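Local coordinates for protein metazoan TIR-STING fusion (Crassostrea gigas, PDB 6WT6) that is of unknown function but joins a TIR domain to a STING-type domain, a mixed beta sheet with helices packed on its faces, at residues Glu233-Ile237 and Ser339-Pro343; Ser264-Asp268 and Pro343-Cys347; Asp272-Ala276 and Ile350-Leu354; Phe217-Ser223 and Lys328-Asp334; Thr198-Trp202 and Arg240-Pro244. All blocks are in the same frame, centred on the assembly; numbering follows the deposited sequence.

Contact 1: residues Glu233-Ile237 and Ser339-Pro343; sequences ESSLI and SDAMP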
# COMPACT_ATOMS: atom_id res chain seq x y z
N GLU A 233 -27.98 7.27 1.18
CA GLU A 233 -28.17 7.40 -0.26
C GLU A 233 -29.64 7.44 -0.65
O GLU A 233 -29.96 7.91 -1.75
CB GLU A 233 -27.49 6.25 -0.99
CG GLU A 233 -26.01 6.46 -1.25
CD GLU A 233 -25.76 7.37 -2.43
OE1 GLU A 233 -26.66 7.54 -3.27
OE2 GLU A 233 -24.64 7.93 -2.52
N SER A 234 -30.54 6.95 0.21
CA SER A 234 -31.96 6.95 -0.10
C SER A 234 -32.77 6.72 1.17
O SER A 234 -32.44 5.84 1.97
CB SER A 234 -32.29 5.87 -1.15
OG SER A 234 -33.67 5.85 -1.45
N SER A 235 -33.83 7.52 1.34
CA SER A 235 -34.73 7.33 2.46
C SER A 235 -35.49 6.01 2.39
O SER A 235 -36.10 5.61 3.39
CB SER A 235 -35.71 8.49 2.53
OG SER A 235 -36.56 8.51 1.39
N LEU A 236 -35.47 5.33 1.24
CA LEU A 236 -36.10 4.02 1.10
C LEU A 236 -35.22 2.88 1.60
O LEU A 236 -35.66 1.73 1.59
CB LEU A 236 -36.47 3.79 -0.37
CG LEU A 236 -37.48 4.80 -0.92
CD1 LEU A 236 -37.70 4.62 -2.42
CD2 LEU A 236 -38.79 4.70 -0.16
N ILE A 237 -34.00 3.17 2.04
CA ILE A 237 -33.12 2.19 2.68
C ILE A 237 -33.25 2.38 4.18
O ILE A 237 -32.93 3.45 4.71
CB ILE A 237 -31.67 2.36 2.22
CG1 ILE A 237 -31.58 2.35 0.69
CG2 ILE A 237 -30.79 1.27 2.82
CD1 ILE A 237 -30.22 2.76 0.15
N SER A 339 -34.56 8.50 -5.42
CA SER A 339 -34.73 7.56 -4.32
C SER A 339 -34.83 6.12 -4.79
O SER A 339 -34.72 5.21 -3.97
CB SER A 339 -35.97 7.93 -3.51
OG SER A 339 -35.74 9.07 -2.71
N ASP A 340 -35.05 5.89 -6.09
CA ASP A 340 -35.17 4.54 -6.62
C ASP A 340 -33.84 3.95 -7.05
O ASP A 340 -33.74 2.73 -7.18
CB ASP A 340 -36.11 4.53 -7.83
CG ASP A 340 -37.51 4.95 -7.48
OD1 ASP A 340 -37.82 5.04 -6.27
OD2 ASP A 340 -38.31 5.20 -8.41
N ALA A 341 -32.83 4.79 -7.28
CA ALA A 341 -31.62 4.33 -7.95
C ALA A 341 -30.84 3.35 -7.08
O ALA A 341 -30.57 2.22 -7.50
CB ALA A 341 -30.76 5.53 -8.34
N MET A 342 -30.46 3.77 -5.88
CA MET A 342 -29.66 2.90 -5.02
C MET A 342 -30.47 1.70 -4.53
O MET A 342 -29.95 0.58 -4.53
CB MET A 342 -29.08 3.68 -3.84
CG MET A 342 -28.16 2.86 -2.95
SD MET A 342 -26.61 2.44 -3.76
CE MET A 342 -26.03 4.08 -4.17
N PRO A 343 -31.73 1.87 -4.11
CA PRO A 343 -32.54 0.68 -3.80
C PRO A 343 -32.63 -0.34 -4.92
O PRO A 343 -32.55 -1.54 -4.66
CB PRO A 343 -33.91 1.29 -3.47
CG PRO A 343 -33.58 2.58 -2.85
CD PRO A 343 -32.40 3.10 -3.64
O HOH W 1 -30.99 6.10 -4.52
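Ser-339 and Ser-234 open this contact, in which the loop entering helix 341-356 of the STING-type alpha/beta domain meets a type I beta turn running from Ser-234 to Ile-237. The carbonyl oxygen of Ser-339 accepts a hydrogen bond from OG of Ser-234 at 2.8 Å, in the carbonyl plane and on a lone pair. Serine suits this place because the same OG also receives the backbone N-H of Leu-236 at 3.3 Å, closing an ST turn. With OG anti to the backbone N (chi1 179°), the hydroxyl swings across to the other segment while holding its own turn. CB of Ser-339 lies 3.9 Å from CD1 of Leu-236, a methyl that also lies against the Ser-339 carbonyl oxygen. Asp-340 comes next; its CB points away, yet OD1 bends back to lie 3.9 Å from that same methyl at the exposed margin. Met-342 has a flexible thioether chain, folded at chi2 and chi3, that fits two neighbours: CG meets CD1 of Ile-237 at 3.7 Å, and CE ends beside the carboxylate of Glu-233. Its backbone N donates to a water at 2.7 Å, which offers only a weak bond to the carbonyl of Glu-233. Pro-343 closes the walk. A proline is well placed in the first turn of a helix, where a backbone N has no carbonyl of the helix to bond to, and its ring adds a rigid apolar surface for Ile-237 and Leu-236. Its CG sits 4.0 Å from CB of Leu-236 and 3.6 Å from OG of Ser-234.

Contact 2: residues Ser264-Asp268 and Pro343-Cys347; sequences SVTDD and PRLIC
Val-265 is the bump of this contact and the groove between Pro-343 and Cys-347 is the hollow, where strand 260-266 of the mixed sheet in the STING-type domain packs under helix 341-356. Strand and helix axes run at 104° to one another, 7.9 Å apart at their closest, the branched valine setting its methyls against residues one turn apart. CG2 of Val-265, anti to the backbone N, comes in beside CA and CB of Pro-343, 3.6 Å from CB and 3.3 Å from the carbonyl oxygen. That oxygen already takes the helical bond from N of Cys-347. The sulfur of Cys-347 nestles against both valine methyls, with SG 3.5 Å from CG2 and 3.7 Å from CG1. A small, polarisable thiol suits this tight gap, and CB of Asp-267, just past the strand end, borders it. Deeper in, CG1 of Val-265 meets CG2 of Ile-346. At the exposed margin a water donates to OD1 of Asp-268 and takes a weak bond from NH2 of Arg-344. Carboxylate and guanidinium have their planes 44° apart, and OD1 of Asp-268 lies at the guanidinium edge in a long salt bridge, 3.8 Å from NH2 of Arg-344.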
# COMPACT_ATOMS: atom_id res chain seq x y z
N SER A 264 -32.85 -2.73 5.04
CA SER A 264 -33.93 -3.25 4.22
C SER A 264 -34.07 -2.40 2.97
O SER A 264 -33.75 -1.21 2.96
CB SER A 264 -35.26 -3.25 4.99
OG SER A 264 -36.23 -4.05 4.33
N VAL A 265 -34.57 -3.02 1.91
CA VAL A 265 -34.76 -2.34 0.63
C VAL A 265 -35.94 -2.99 -0.08
O VAL A 265 -36.13 -4.21 -0.03
CB VAL A 265 -33.46 -2.39 -0.21
CG1 VAL A 265 -33.00 -3.82 -0.43
CG2 VAL A 265 -33.64 -1.69 -1.51
N THR A 266 -36.76 -2.16 -0.73
CA THR A 266 -38.01 -2.59 -1.34
C THR A 266 -37.87 -2.62 -2.86
O THR A 266 -37.41 -1.65 -3.46
CB THR A 266 -39.16 -1.66 -0.95
OG1 THR A 266 -39.26 -1.59 0.48
CG2 THR A 266 -40.47 -2.17 -1.51
N ASP A 267 -38.26 -3.74 -3.47
CA ASP A 267 -38.18 -3.88 -4.92
C ASP A 267 -39.48 -3.37 -5.54
O ASP A 267 -40.25 -2.65 -4.89
CB ASP A 267 -37.85 -5.33 -5.29
CG ASP A 267 -39.00 -6.29 -4.98
OD1 ASP A 267 -39.85 -5.96 -4.14
OD2 ASP A 267 -39.03 -7.38 -5.60
N ASP A 268 -39.75 -3.72 -6.80
CA ASP A 268 -40.92 -3.17 -7.48
C ASP A 268 -42.22 -3.76 -6.95
O ASP A 268 -43.26 -3.09 -7.00
CB ASP A 268 -40.82 -3.39 -8.98
CG ASP A 268 -39.59 -2.76 -9.59
OD1 ASP A 268 -39.05 -1.80 -9.01
OD2 ASP A 268 -39.16 -3.23 -10.66
N PRO A 343 -31.73 1.87 -4.11
CA PRO A 343 -32.54 0.68 -3.80
C PRO A 343 -32.63 -0.34 -4.92
O PRO A 343 -32.55 -1.54 -4.66
CB PRO A 343 -33.91 1.29 -3.47
CG PRO A 343 -33.58 2.58 -2.85
CD PRO A 343 -32.40 3.10 -3.64
N ARG A 344 -32.79 0.11 -6.17
CA ARG A 344 -32.90 -0.85 -7.27
C ARG A 344 -31.58 -1.56 -7.54
O ARG A 344 -31.58 -2.73 -7.92
CB ARG A 344 -33.39 -0.15 -8.54
CG ARG A 344 -33.60 -1.09 -9.72
CD ARG A 344 -34.35 -0.42 -10.86
NE ARG A 344 -35.71 -0.03 -10.47
CZ ARG A 344 -36.07 1.22 -10.18
NH1 ARG A 344 -35.18 2.20 -10.24
NH2 ARG A 344 -37.33 1.48 -9.84
N LEU A 345 -30.46 -0.87 -7.33
CA LEU A 345 -29.16 -1.51 -7.51
C LEU A 345 -28.95 -2.61 -6.47
O LEU A 345 -28.50 -3.71 -6.81
CB LEU A 345 -28.06 -0.46 -7.42
CG LEU A 345 -26.65 -1.04 -7.28
CD1 LEU A 345 -26.27 -1.82 -8.53
CD2 LEU A 345 -25.65 0.07 -7.00
N ILE A 346 -29.28 -2.33 -5.21
CA ILE A 346 -29.04 -3.30 -4.14
C ILE A 346 -29.96 -4.51 -4.30
O ILE A 346 -29.53 -5.66 -4.13
CB ILE A 346 -29.21 -2.64 -2.77
CG1 ILE A 346 -28.21 -1.49 -2.60
CG2 ILE A 346 -29.02 -3.67 -1.66
CD1 ILE A 346 -28.36 -0.73 -1.29
N CYS A 347 -31.25 -4.28 -4.61
CA CYS A 347 -32.17 -5.38 -4.85
C CYS A 347 -31.68 -6.28 -5.97
O CYS A 347 -31.82 -7.50 -5.91
CB CYS A 347 -33.57 -4.86 -5.18
SG CYS A 347 -34.52 -4.26 -3.77
O HOH W 2 -39.61 0.29 -7.83

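Contact 3: residues Asp272-Ala276 and Ile350-Leu354; sequences DYFFA and IKNQL
Tyr-273 and Ile-350 carry an apolar helix-on-sheet contact, set where helix 341-356 passes over strand 272-279. The segment axes run at 79° to each other and come within 10.2 Å, a gap spanned by large side chains. Ile-350 works with two branches. Its CG2 meets CD2 of Tyr-273 at 3.7 Å, while CD1, on the other branch, reaches CD1 of Phe-275 at 3.5 Å; a beta-branched residue can thus serve two aromatic neighbours at once. Side chains alternate along the strand, as in any alpha/beta layered fold such as the STING-type domain: Tyr-273 and Phe-275 face this helix, and Phe-274 between them points to the opposite side, toward Arg-240 and Met-212. In Phe-275, CG lies between the backbone N and the carbonyl carbon (chi1 63°), a torsion that turns the ring to CD1 of Ile-350, which also touches CB. Further along the helix, CD1 of Leu-354 lies at the edge of the Tyr-273 ring, 4.1 Å from CE2. Lys-351 crosses the tyrosine at about a right angle. Its extended chain lays CE 3.5 Å from OH of Tyr-273, using aliphatic length for packing, and carries NZ on to a salt bridge with Asp-267.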
# COMPACT_ATOMS: atom_id res chain seq x y z
N ASP A 272 -39.77 -6.63 0.63
CA ASP A 272 -38.60 -6.14 1.34
C ASP A 272 -37.48 -7.17 1.25
O ASP A 272 -37.70 -8.37 1.46
CB ASP A 272 -38.92 -5.85 2.81
CG ASP A 272 -39.90 -4.71 2.98
OD1 ASP A 272 -40.11 -3.97 2.00
OD2 ASP A 272 -40.51 -4.59 4.07
N TYR A 273 -36.28 -6.69 0.94
CA TYR A 273 -35.08 -7.51 0.91
C TYR A 273 -34.09 -6.97 1.92
O TYR A 273 -33.88 -5.75 2.00
CB TYR A 273 -34.47 -7.53 -0.50
CG TYR A 273 -35.18 -8.47 -1.44
CD1 TYR A 273 -36.33 -8.07 -2.12
CD2 TYR A 273 -34.72 -9.77 -1.63
CE1 TYR A 273 -36.99 -8.94 -2.98
CE2 TYR A 273 -35.38 -10.64 -2.49
CZ TYR A 273 -36.51 -10.22 -3.16
OH TYR A 273 -37.16 -11.08 -4.02
N PHE A 274 -33.49 -7.87 2.69
CA PHE A 274 -32.59 -7.51 3.78
C PHE A 274 -31.15 -7.83 3.41
O PHE A 274 -30.86 -8.78 2.68
CB PHE A 274 -32.96 -8.26 5.06
CG PHE A 274 -34.29 -7.86 5.64
CD1 PHE A 274 -35.46 -8.44 5.18
CD2 PHE A 274 -34.37 -6.92 6.66
CE1 PHE A 274 -36.69 -8.08 5.72
CE2 PHE A 274 -35.60 -6.56 7.21
CZ PHE A 274 -36.76 -7.15 6.73
N PHE A 275 -30.23 -7.02 3.93
CA PHE A 275 -28.82 -7.25 3.66
C PHE A 275 -27.98 -6.62 4.75
O PHE A 275 -28.33 -5.58 5.31
CB PHE A 275 -28.42 -6.69 2.29
CG PHE A 275 -28.56 -5.19 2.17
CD1 PHE A 275 -29.79 -4.61 1.89
CD2 PHE A 275 -27.46 -4.36 2.31
CE1 PHE A 275 -29.92 -3.23 1.77
CE2 PHE A 275 -27.58 -2.98 2.19
CZ PHE A 275 -28.81 -2.42 1.92
N ALA A 276 -26.87 -7.28 5.07
CA ALA A 276 -25.80 -6.64 5.82
C ALA A 276 -24.92 -5.88 4.85
O ALA A 276 -24.47 -6.44 3.84
CB ALA A 276 -24.98 -7.67 6.60
N ILE A 350 -28.81 -8.33 -4.38
CA ILE A 350 -29.29 -9.32 -3.42
C ILE A 350 -29.91 -10.51 -4.14
O ILE A 350 -29.65 -11.67 -3.78
CB ILE A 350 -30.30 -8.67 -2.46
CG1 ILE A 350 -29.61 -7.63 -1.57
CG2 ILE A 350 -30.99 -9.73 -1.60
CD1 ILE A 350 -30.56 -6.92 -0.63
N LYS A 351 -30.72 -10.25 -5.17
CA LYS A 351 -31.35 -11.34 -5.91
C LYS A 351 -30.32 -12.15 -6.68
O LYS A 351 -30.45 -13.38 -6.79
CB LYS A 351 -32.41 -10.77 -6.86
CG LYS A 351 -33.60 -10.14 -6.14
CD LYS A 351 -34.56 -9.49 -7.12
CE LYS A 351 -35.76 -8.90 -6.38
NZ LYS A 351 -36.75 -8.29 -7.31
N ASN A 352 -29.29 -11.50 -7.21
CA ASN A 352 -28.23 -12.22 -7.91
C ASN A 352 -27.50 -13.17 -6.97
O ASN A 352 -27.17 -14.30 -7.35
CB ASN A 352 -27.26 -11.23 -8.54
CG ASN A 352 -26.18 -11.90 -9.37
OD1 ASN A 352 -26.48 -12.62 -10.32
ND2 ASN A 352 -24.93 -11.65 -9.03
N GLN A 353 -27.24 -12.73 -5.74
CA GLN A 353 -26.52 -13.58 -4.80
C GLN A 353 -27.40 -14.72 -4.28
O GLN A 353 -26.88 -15.80 -3.99
CB GLN A 353 -25.99 -12.74 -3.64
CG GLN A 353 -24.95 -11.72 -4.05
CD GLN A 353 -23.78 -12.35 -4.80
OE1 GLN A 353 -23.31 -13.43 -4.43
NE2 GLN A 353 -23.32 -11.69 -5.85
N LEU A 354 -28.71 -14.50 -4.18
CA LEU A 354 -29.60 -15.57 -3.75
C LEU A 354 -29.67 -16.68 -4.79
O LEU A 354 -29.83 -17.86 -4.43
CB LEU A 354 -31.00 -15.02 -3.46
CG LEU A 354 -31.16 -14.23 -2.16
CD1 LEU A 354 -32.47 -13.46 -2.16
CD2 LEU A 354 -31.10 -15.16 -0.96

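Contact 4: residues Phe217-Ser223 and Lys328-Asp334; sequences FLFFPQS and KIVFYKD
Phe-220 and Phe-331 lean together on one face of two parallel strands, their ring planes 59° apart and CD1 of Phe-331 lying over a face of the Phe-220 ring, 3.7 Å from its CD1. Backbone bonds hold the strands in register, Val-330 N giving to Leu-218 O at 2.6 Å and Phe-220 N to Val-330 O at 2.8 Å. On the other face, CG2 of Val-330 touches the Phe-217 ring at its edge, 3.7 Å from CD1, and CE1 of Tyr-332 does likewise for Phe-219. The Tyr-332 ring folds back because CG stands between the backbone N and the carbonyl carbon (chi1 62°); CA of Pro-221 sits over its face, 4.0 Å from the centroid and 16° off the normal, a CH-pi contact. Pro-221 suits the strand end: Phe-220 and Gln-222 supply the N-H groups bonded across, so its own is not missed. Asp-334 grips Ser-223 with both carboxylate oxygens: OD1 takes Ser-223 N at 3.2 Å, and OD2 uses its syn lone pair for the hydroxyl. Strand 327-332, outermost of the STING-type sheet within this chain, lies beside 212-221; helix 341-356 covers the Phe-217 face, and helix 299-319 that of Phe-220.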
# COMPACT_ATOMS: atom_id res chain seq x y z
N PHE A 217 -22.38 -7.24 1.95
CA PHE A 217 -22.24 -6.42 0.76
C PHE A 217 -21.37 -5.21 1.08
O PHE A 217 -21.69 -4.43 1.99
CB PHE A 217 -23.61 -6.00 0.23
CG PHE A 217 -24.37 -7.12 -0.42
CD1 PHE A 217 -24.41 -7.24 -1.80
CD2 PHE A 217 -25.00 -8.09 0.35
CE1 PHE A 217 -25.09 -8.28 -2.40
CE2 PHE A 217 -25.68 -9.14 -0.24
CZ PHE A 217 -25.73 -9.23 -1.62
N LEU A 218 -20.27 -5.06 0.35
CA LEU A 218 -19.29 -4.01 0.57
C LEU A 218 -19.41 -3.00 -0.56
O LEU A 218 -19.24 -3.35 -1.73
CB LEU A 218 -17.88 -4.58 0.64
CG LEU A 218 -17.61 -5.63 1.72
CD1 LEU A 218 -16.29 -6.32 1.45
CD2 LEU A 218 -17.63 -5.00 3.11
N PHE A 219 -19.70 -1.75 -0.21
CA PHE A 219 -20.06 -0.74 -1.20
C PHE A 219 -18.83 0.07 -1.60
O PHE A 219 -18.09 0.55 -0.74
CB PHE A 219 -21.18 0.15 -0.67
CG PHE A 219 -22.49 -0.56 -0.56
CD1 PHE A 219 -23.36 -0.59 -1.64
CD2 PHE A 219 -22.85 -1.23 0.59
CE1 PHE A 219 -24.57 -1.26 -1.56
CE2 PHE A 219 -24.05 -1.90 0.68
CZ PHE A 219 -24.91 -1.92 -0.39
N PHE A 220 -18.65 0.22 -2.91
CA PHE A 220 -17.45 0.81 -3.50
C PHE A 220 -17.91 1.87 -4.50
O PHE A 220 -17.96 1.61 -5.71
CB PHE A 220 -16.60 -0.28 -4.16
CG PHE A 220 -15.18 0.13 -4.48
CD1 PHE A 220 -14.87 1.41 -4.91
CD2 PHE A 220 -14.15 -0.80 -4.36
CE1 PHE A 220 -13.56 1.77 -5.20
CE2 PHE A 220 -12.84 -0.45 -4.65
CZ PHE A 220 -12.55 0.83 -5.07
N PRO A 221 -18.26 3.06 -4.02
CA PRO A 221 -18.59 4.15 -4.94
C PRO A 221 -17.37 4.58 -5.75
O PRO A 221 -16.26 4.66 -5.22
CB PRO A 221 -19.07 5.27 -4.01
CG PRO A 221 -18.38 4.98 -2.71
CD PRO A 221 -18.34 3.49 -2.61
N GLN A 222 -17.59 4.85 -7.04
CA GLN A 222 -16.47 5.16 -7.92
C GLN A 222 -15.73 6.42 -7.48
O GLN A 222 -14.52 6.53 -7.68
CB GLN A 222 -16.95 5.32 -9.36
CG GLN A 222 -15.84 5.62 -10.35
CD GLN A 222 -16.33 5.70 -11.78
OE1 GLN A 222 -17.51 5.53 -12.05
NE2 GLN A 222 -15.41 5.96 -12.71
N SER A 223 -16.44 7.39 -6.89
CA SER A 223 -15.75 8.59 -6.42
C SER A 223 -14.92 8.33 -5.18
O SER A 223 -14.15 9.21 -4.78
CB SER A 223 -16.76 9.70 -6.13
OG SER A 223 -17.41 9.46 -4.90
N LYS A 328 -19.67 -9.59 -0.93
CA LYS A 328 -19.90 -9.16 -2.30
C LYS A 328 -19.56 -7.68 -2.40
O LYS A 328 -20.21 -6.84 -1.77
CB LYS A 328 -21.35 -9.41 -2.74
CG LYS A 328 -21.63 -9.01 -4.18
CD LYS A 328 -20.67 -9.70 -5.13
CE LYS A 328 -21.01 -9.41 -6.58
NZ LYS A 328 -20.96 -7.95 -6.86
N ILE A 329 -18.54 -7.36 -3.18
CA ILE A 329 -18.15 -5.97 -3.40
C ILE A 329 -19.08 -5.37 -4.45
O ILE A 329 -19.23 -5.91 -5.55
CB ILE A 329 -16.68 -5.86 -3.83
CG1 ILE A 329 -15.78 -6.60 -2.84
CG2 ILE A 329 -16.27 -4.40 -3.93
CD1 ILE A 329 -14.29 -6.45 -3.14
N VAL A 330 -19.71 -4.25 -4.10
CA VAL A 330 -20.68 -3.58 -4.97
C VAL A 330 -20.03 -2.29 -5.46
O VAL A 330 -20.05 -1.26 -4.77
CB VAL A 330 -22.00 -3.28 -4.24
CG1 VAL A 330 -23.00 -2.59 -5.18
CG2 VAL A 330 -22.59 -4.56 -3.65
N PHE A 331 -19.45 -2.33 -6.66
CA PHE A 331 -18.93 -1.13 -7.30
C PHE A 331 -20.05 -0.46 -8.09
O PHE A 331 -20.79 -1.12 -8.82
CB PHE A 331 -17.75 -1.46 -8.20
CG PHE A 331 -17.12 -0.26 -8.84
CD1 PHE A 331 -16.07 0.40 -8.22
CD2 PHE A 331 -17.56 0.21 -10.07
CE1 PHE A 331 -15.48 1.51 -8.81
CE2 PHE A 331 -16.98 1.32 -10.66
CZ PHE A 331 -15.94 1.97 -10.03
N TYR A 332 -20.15 0.87 -7.97
CA TYR A 332 -21.23 1.59 -8.63
C TYR A 332 -20.81 3.04 -8.84
O TYR A 332 -20.01 3.58 -8.08
CB TYR A 332 -22.53 1.53 -7.82
CG TYR A 332 -22.43 2.17 -6.45
CD1 TYR A 332 -21.92 1.46 -5.36
CD2 TYR A 332 -22.84 3.48 -6.25
CE1 TYR A 332 -21.83 2.05 -4.11
CE2 TYR A 332 -22.75 4.08 -5.00
CZ TYR A 332 -22.25 3.35 -3.93
OH TYR A 332 -22.16 3.95 -2.69
N LYS A 333 -21.38 3.65 -9.88
CA LYS A 333 -21.22 5.08 -10.13
C LYS A 333 -22.16 5.84 -9.21
O LYS A 333 -23.39 5.80 -9.40
CB LYS A 333 -21.50 5.42 -11.59
CG LYS A 333 -20.63 4.68 -12.59
CD LYS A 333 -20.78 5.26 -13.99
CE LYS A 333 -20.07 4.38 -15.02
NZ LYS A 333 -19.95 5.06 -16.34
N ASP A 334 -21.61 6.54 -8.23
CA ASP A 334 -22.41 7.31 -7.28
C ASP A 334 -22.74 8.67 -7.88
O ASP A 334 -22.20 9.71 -7.49
CB ASP A 334 -21.70 7.42 -5.94
CG ASP A 334 -20.26 7.87 -6.08
OD1 ASP A 334 -19.63 7.54 -7.10
OD2 ASP A 334 -19.75 8.56 -5.18

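Contact 5: residues Thr198-Trp202 and Arg240-Pro244; sequences TVRQW and RGHLP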
# COMPACT_ATOMS: atom_id res chain seq x y z
N THR A 198 -23.56 -16.14 11.14
CA THR A 198 -24.23 -15.08 11.88
C THR A 198 -25.42 -14.53 11.10
O THR A 198 -26.48 -14.27 11.68
CB THR A 198 -23.24 -13.96 12.21
OG1 THR A 198 -22.08 -14.53 12.84
CG2 THR A 198 -23.86 -12.94 13.15
N VAL A 199 -25.26 -14.37 9.79
CA VAL A 199 -26.32 -13.81 8.96
C VAL A 199 -27.51 -14.77 8.89
O VAL A 199 -28.66 -14.35 9.03
CB VAL A 199 -25.78 -13.49 7.55
CG1 VAL A 199 -26.91 -13.16 6.59
CG2 VAL A 199 -24.80 -12.34 7.63
N ARG A 200 -27.24 -16.06 8.69
CA ARG A 200 -28.32 -17.03 8.61
C ARG A 200 -29.09 -17.12 9.92
O ARG A 200 -30.31 -17.33 9.91
CB ARG A 200 -27.78 -18.40 8.22
CG ARG A 200 -27.25 -18.46 6.80
CD ARG A 200 -27.08 -19.90 6.34
NE ARG A 200 -26.17 -20.65 7.20
CZ ARG A 200 -24.87 -20.81 6.96
NH1 ARG A 200 -24.31 -20.27 5.89
NH2 ARG A 200 -24.13 -21.52 7.81
N GLN A 201 -28.41 -16.95 11.06
CA GLN A 201 -29.12 -16.94 12.33
C GLN A 201 -30.03 -15.72 12.44
O GLN A 201 -31.18 -15.83 12.88
CB GLN A 201 -28.14 -16.99 13.50
CG GLN A 201 -28.81 -16.85 14.85
CD GLN A 201 -27.82 -16.91 16.00
OE1 GLN A 201 -27.07 -17.88 16.14
NE2 GLN A 201 -27.82 -15.88 16.84
N TRP A 202 -29.52 -14.55 12.05
CA TRP A 202 -30.35 -13.35 12.06
C TRP A 202 -31.50 -13.50 11.07
O TRP A 202 -32.65 -13.17 11.38
CB TRP A 202 -29.51 -12.12 11.72
CG TRP A 202 -30.22 -10.81 11.97
CD1 TRP A 202 -30.09 -10.00 13.06
CD2 TRP A 202 -31.17 -10.17 11.11
NE1 TRP A 202 -30.90 -8.90 12.93
CE2 TRP A 202 -31.57 -8.98 11.74
CE3 TRP A 202 -31.72 -10.49 9.86
CZ2 TRP A 202 -32.50 -8.11 11.17
CZ3 TRP A 202 -32.64 -9.62 9.29
CH2 TRP A 202 -33.02 -8.44 9.95
N ARG A 240 -32.33 -1.69 10.08
CA ARG A 240 -33.10 -2.81 10.62
C ARG A 240 -32.37 -3.50 11.77
O ARG A 240 -32.69 -4.65 12.09
CB ARG A 240 -33.43 -3.83 9.53
CG ARG A 240 -34.32 -3.31 8.43
CD ARG A 240 -35.69 -2.88 8.95
NE ARG A 240 -36.61 -2.57 7.85
CZ ARG A 240 -37.85 -2.12 8.00
NH1 ARG A 240 -38.34 -1.91 9.21
NH2 ARG A 240 -38.60 -1.88 6.93
N GLY A 241 -31.39 -2.85 12.39
CA GLY A 241 -30.64 -3.49 13.44
C GLY A 241 -29.22 -3.80 13.03
O GLY A 241 -28.65 -3.12 12.16
N HIS A 242 -28.64 -4.84 13.63
CA HIS A 242 -27.24 -5.14 13.38
C HIS A 242 -26.95 -6.60 13.72
O HIS A 242 -27.78 -7.30 14.29
CB HIS A 242 -26.33 -4.21 14.19
CG HIS A 242 -26.77 -4.02 15.61
ND1 HIS A 242 -26.73 -5.03 16.54
CD2 HIS A 242 -27.26 -2.93 16.25
CE1 HIS A 242 -27.17 -4.58 17.70
NE2 HIS A 242 -27.50 -3.31 17.55
N LEU A 243 -25.74 -7.04 13.33
CA LEU A 243 -25.18 -8.35 13.64
C LEU A 243 -24.22 -8.22 14.81
O LEU A 243 -23.38 -7.31 14.81
CB LEU A 243 -24.43 -8.92 12.43
CG LEU A 243 -25.20 -9.34 11.18
CD1 LEU A 243 -24.22 -9.75 10.10
CD2 LEU A 243 -26.16 -10.47 11.49
N PRO A 244 -24.29 -9.11 15.81
CA PRO A 244 -23.36 -9.08 16.94
C PRO A 244 -21.91 -9.32 16.52
O PRO A 244 -21.64 -10.22 15.73
CB PRO A 244 -23.86 -10.22 17.84
CG PRO A 244 -24.62 -11.12 16.92
CD PRO A 244 -25.27 -10.21 15.93
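Leu-243 and Trp-202 meet where the long helix 176-204 packs on the outer strand 238-243 of the STING-type sheet. The axes of the two segments lie 9.5 Å apart at their closest, with N-to-C directions 144° apart, so the helix runs roughly against the strand. Leu-243 is the centre of the contact, and its forked end serves three helix residues. CD2 lies 3.7 Å from CB of Trp-202 and 3.8 Å from CG2 of Thr-198, while CD1 takes the other direction to meet CG2 of Val-199 at 3.6 Å. Threonine suits its place by dividing its branches: the methyl, anti to the backbone N, turns to the leucine and to CD of Pro-244, and OG1 makes a weak bond to the carbonyl of Asp-194 one helical turn back. The indole of Trp-202 extends along the strand backbone because its CG is also anti to the backbone N (chi1 -169°). There the carbonyl oxygen of Arg-240 approaches the ring edge, 3.6 Å from CZ2, and NE1 lies 3.8 Å from the carbonyl oxygen of His-242. Between those two carbonyls, Gly-241 has a positive phi of 109°, a conformation in which a CB would press on the carbonyl oxygen of Arg-240, and which glycine can adopt. Ile-262 and Met-212 add further apolar cover to the tryptophan. Strand 238-243 leads into the unmodelled residues 245-258, consistent with the mobile lid of STING-type domains, and a long helix packed roughly antiparallel to the outer strand belongs to that alpha/beta fold.

All five contacts lie in the STING-type domain. Along the chain the segments of contacts 5, 4 and 1 open in turn, contact 5 closes at 240-244, contacts 2 and 3 open, and contacts 4, 1, 2 and 3 close last. Contacts 1, 2 and 3 follow helix 341-356 as it crosses one side of the mixed sheet; contacts 1 and 2 share Pro-343, and the centres of contacts 2 and 3 are about 8 Å apart. Contact 4 joins two parallel strands of that sheet, and contact 5 brings helix 176-204 to its far edge, their centres about 22 Å apart. Distant segments thus place helix 341-356 on one face and helix 176-204 on the other.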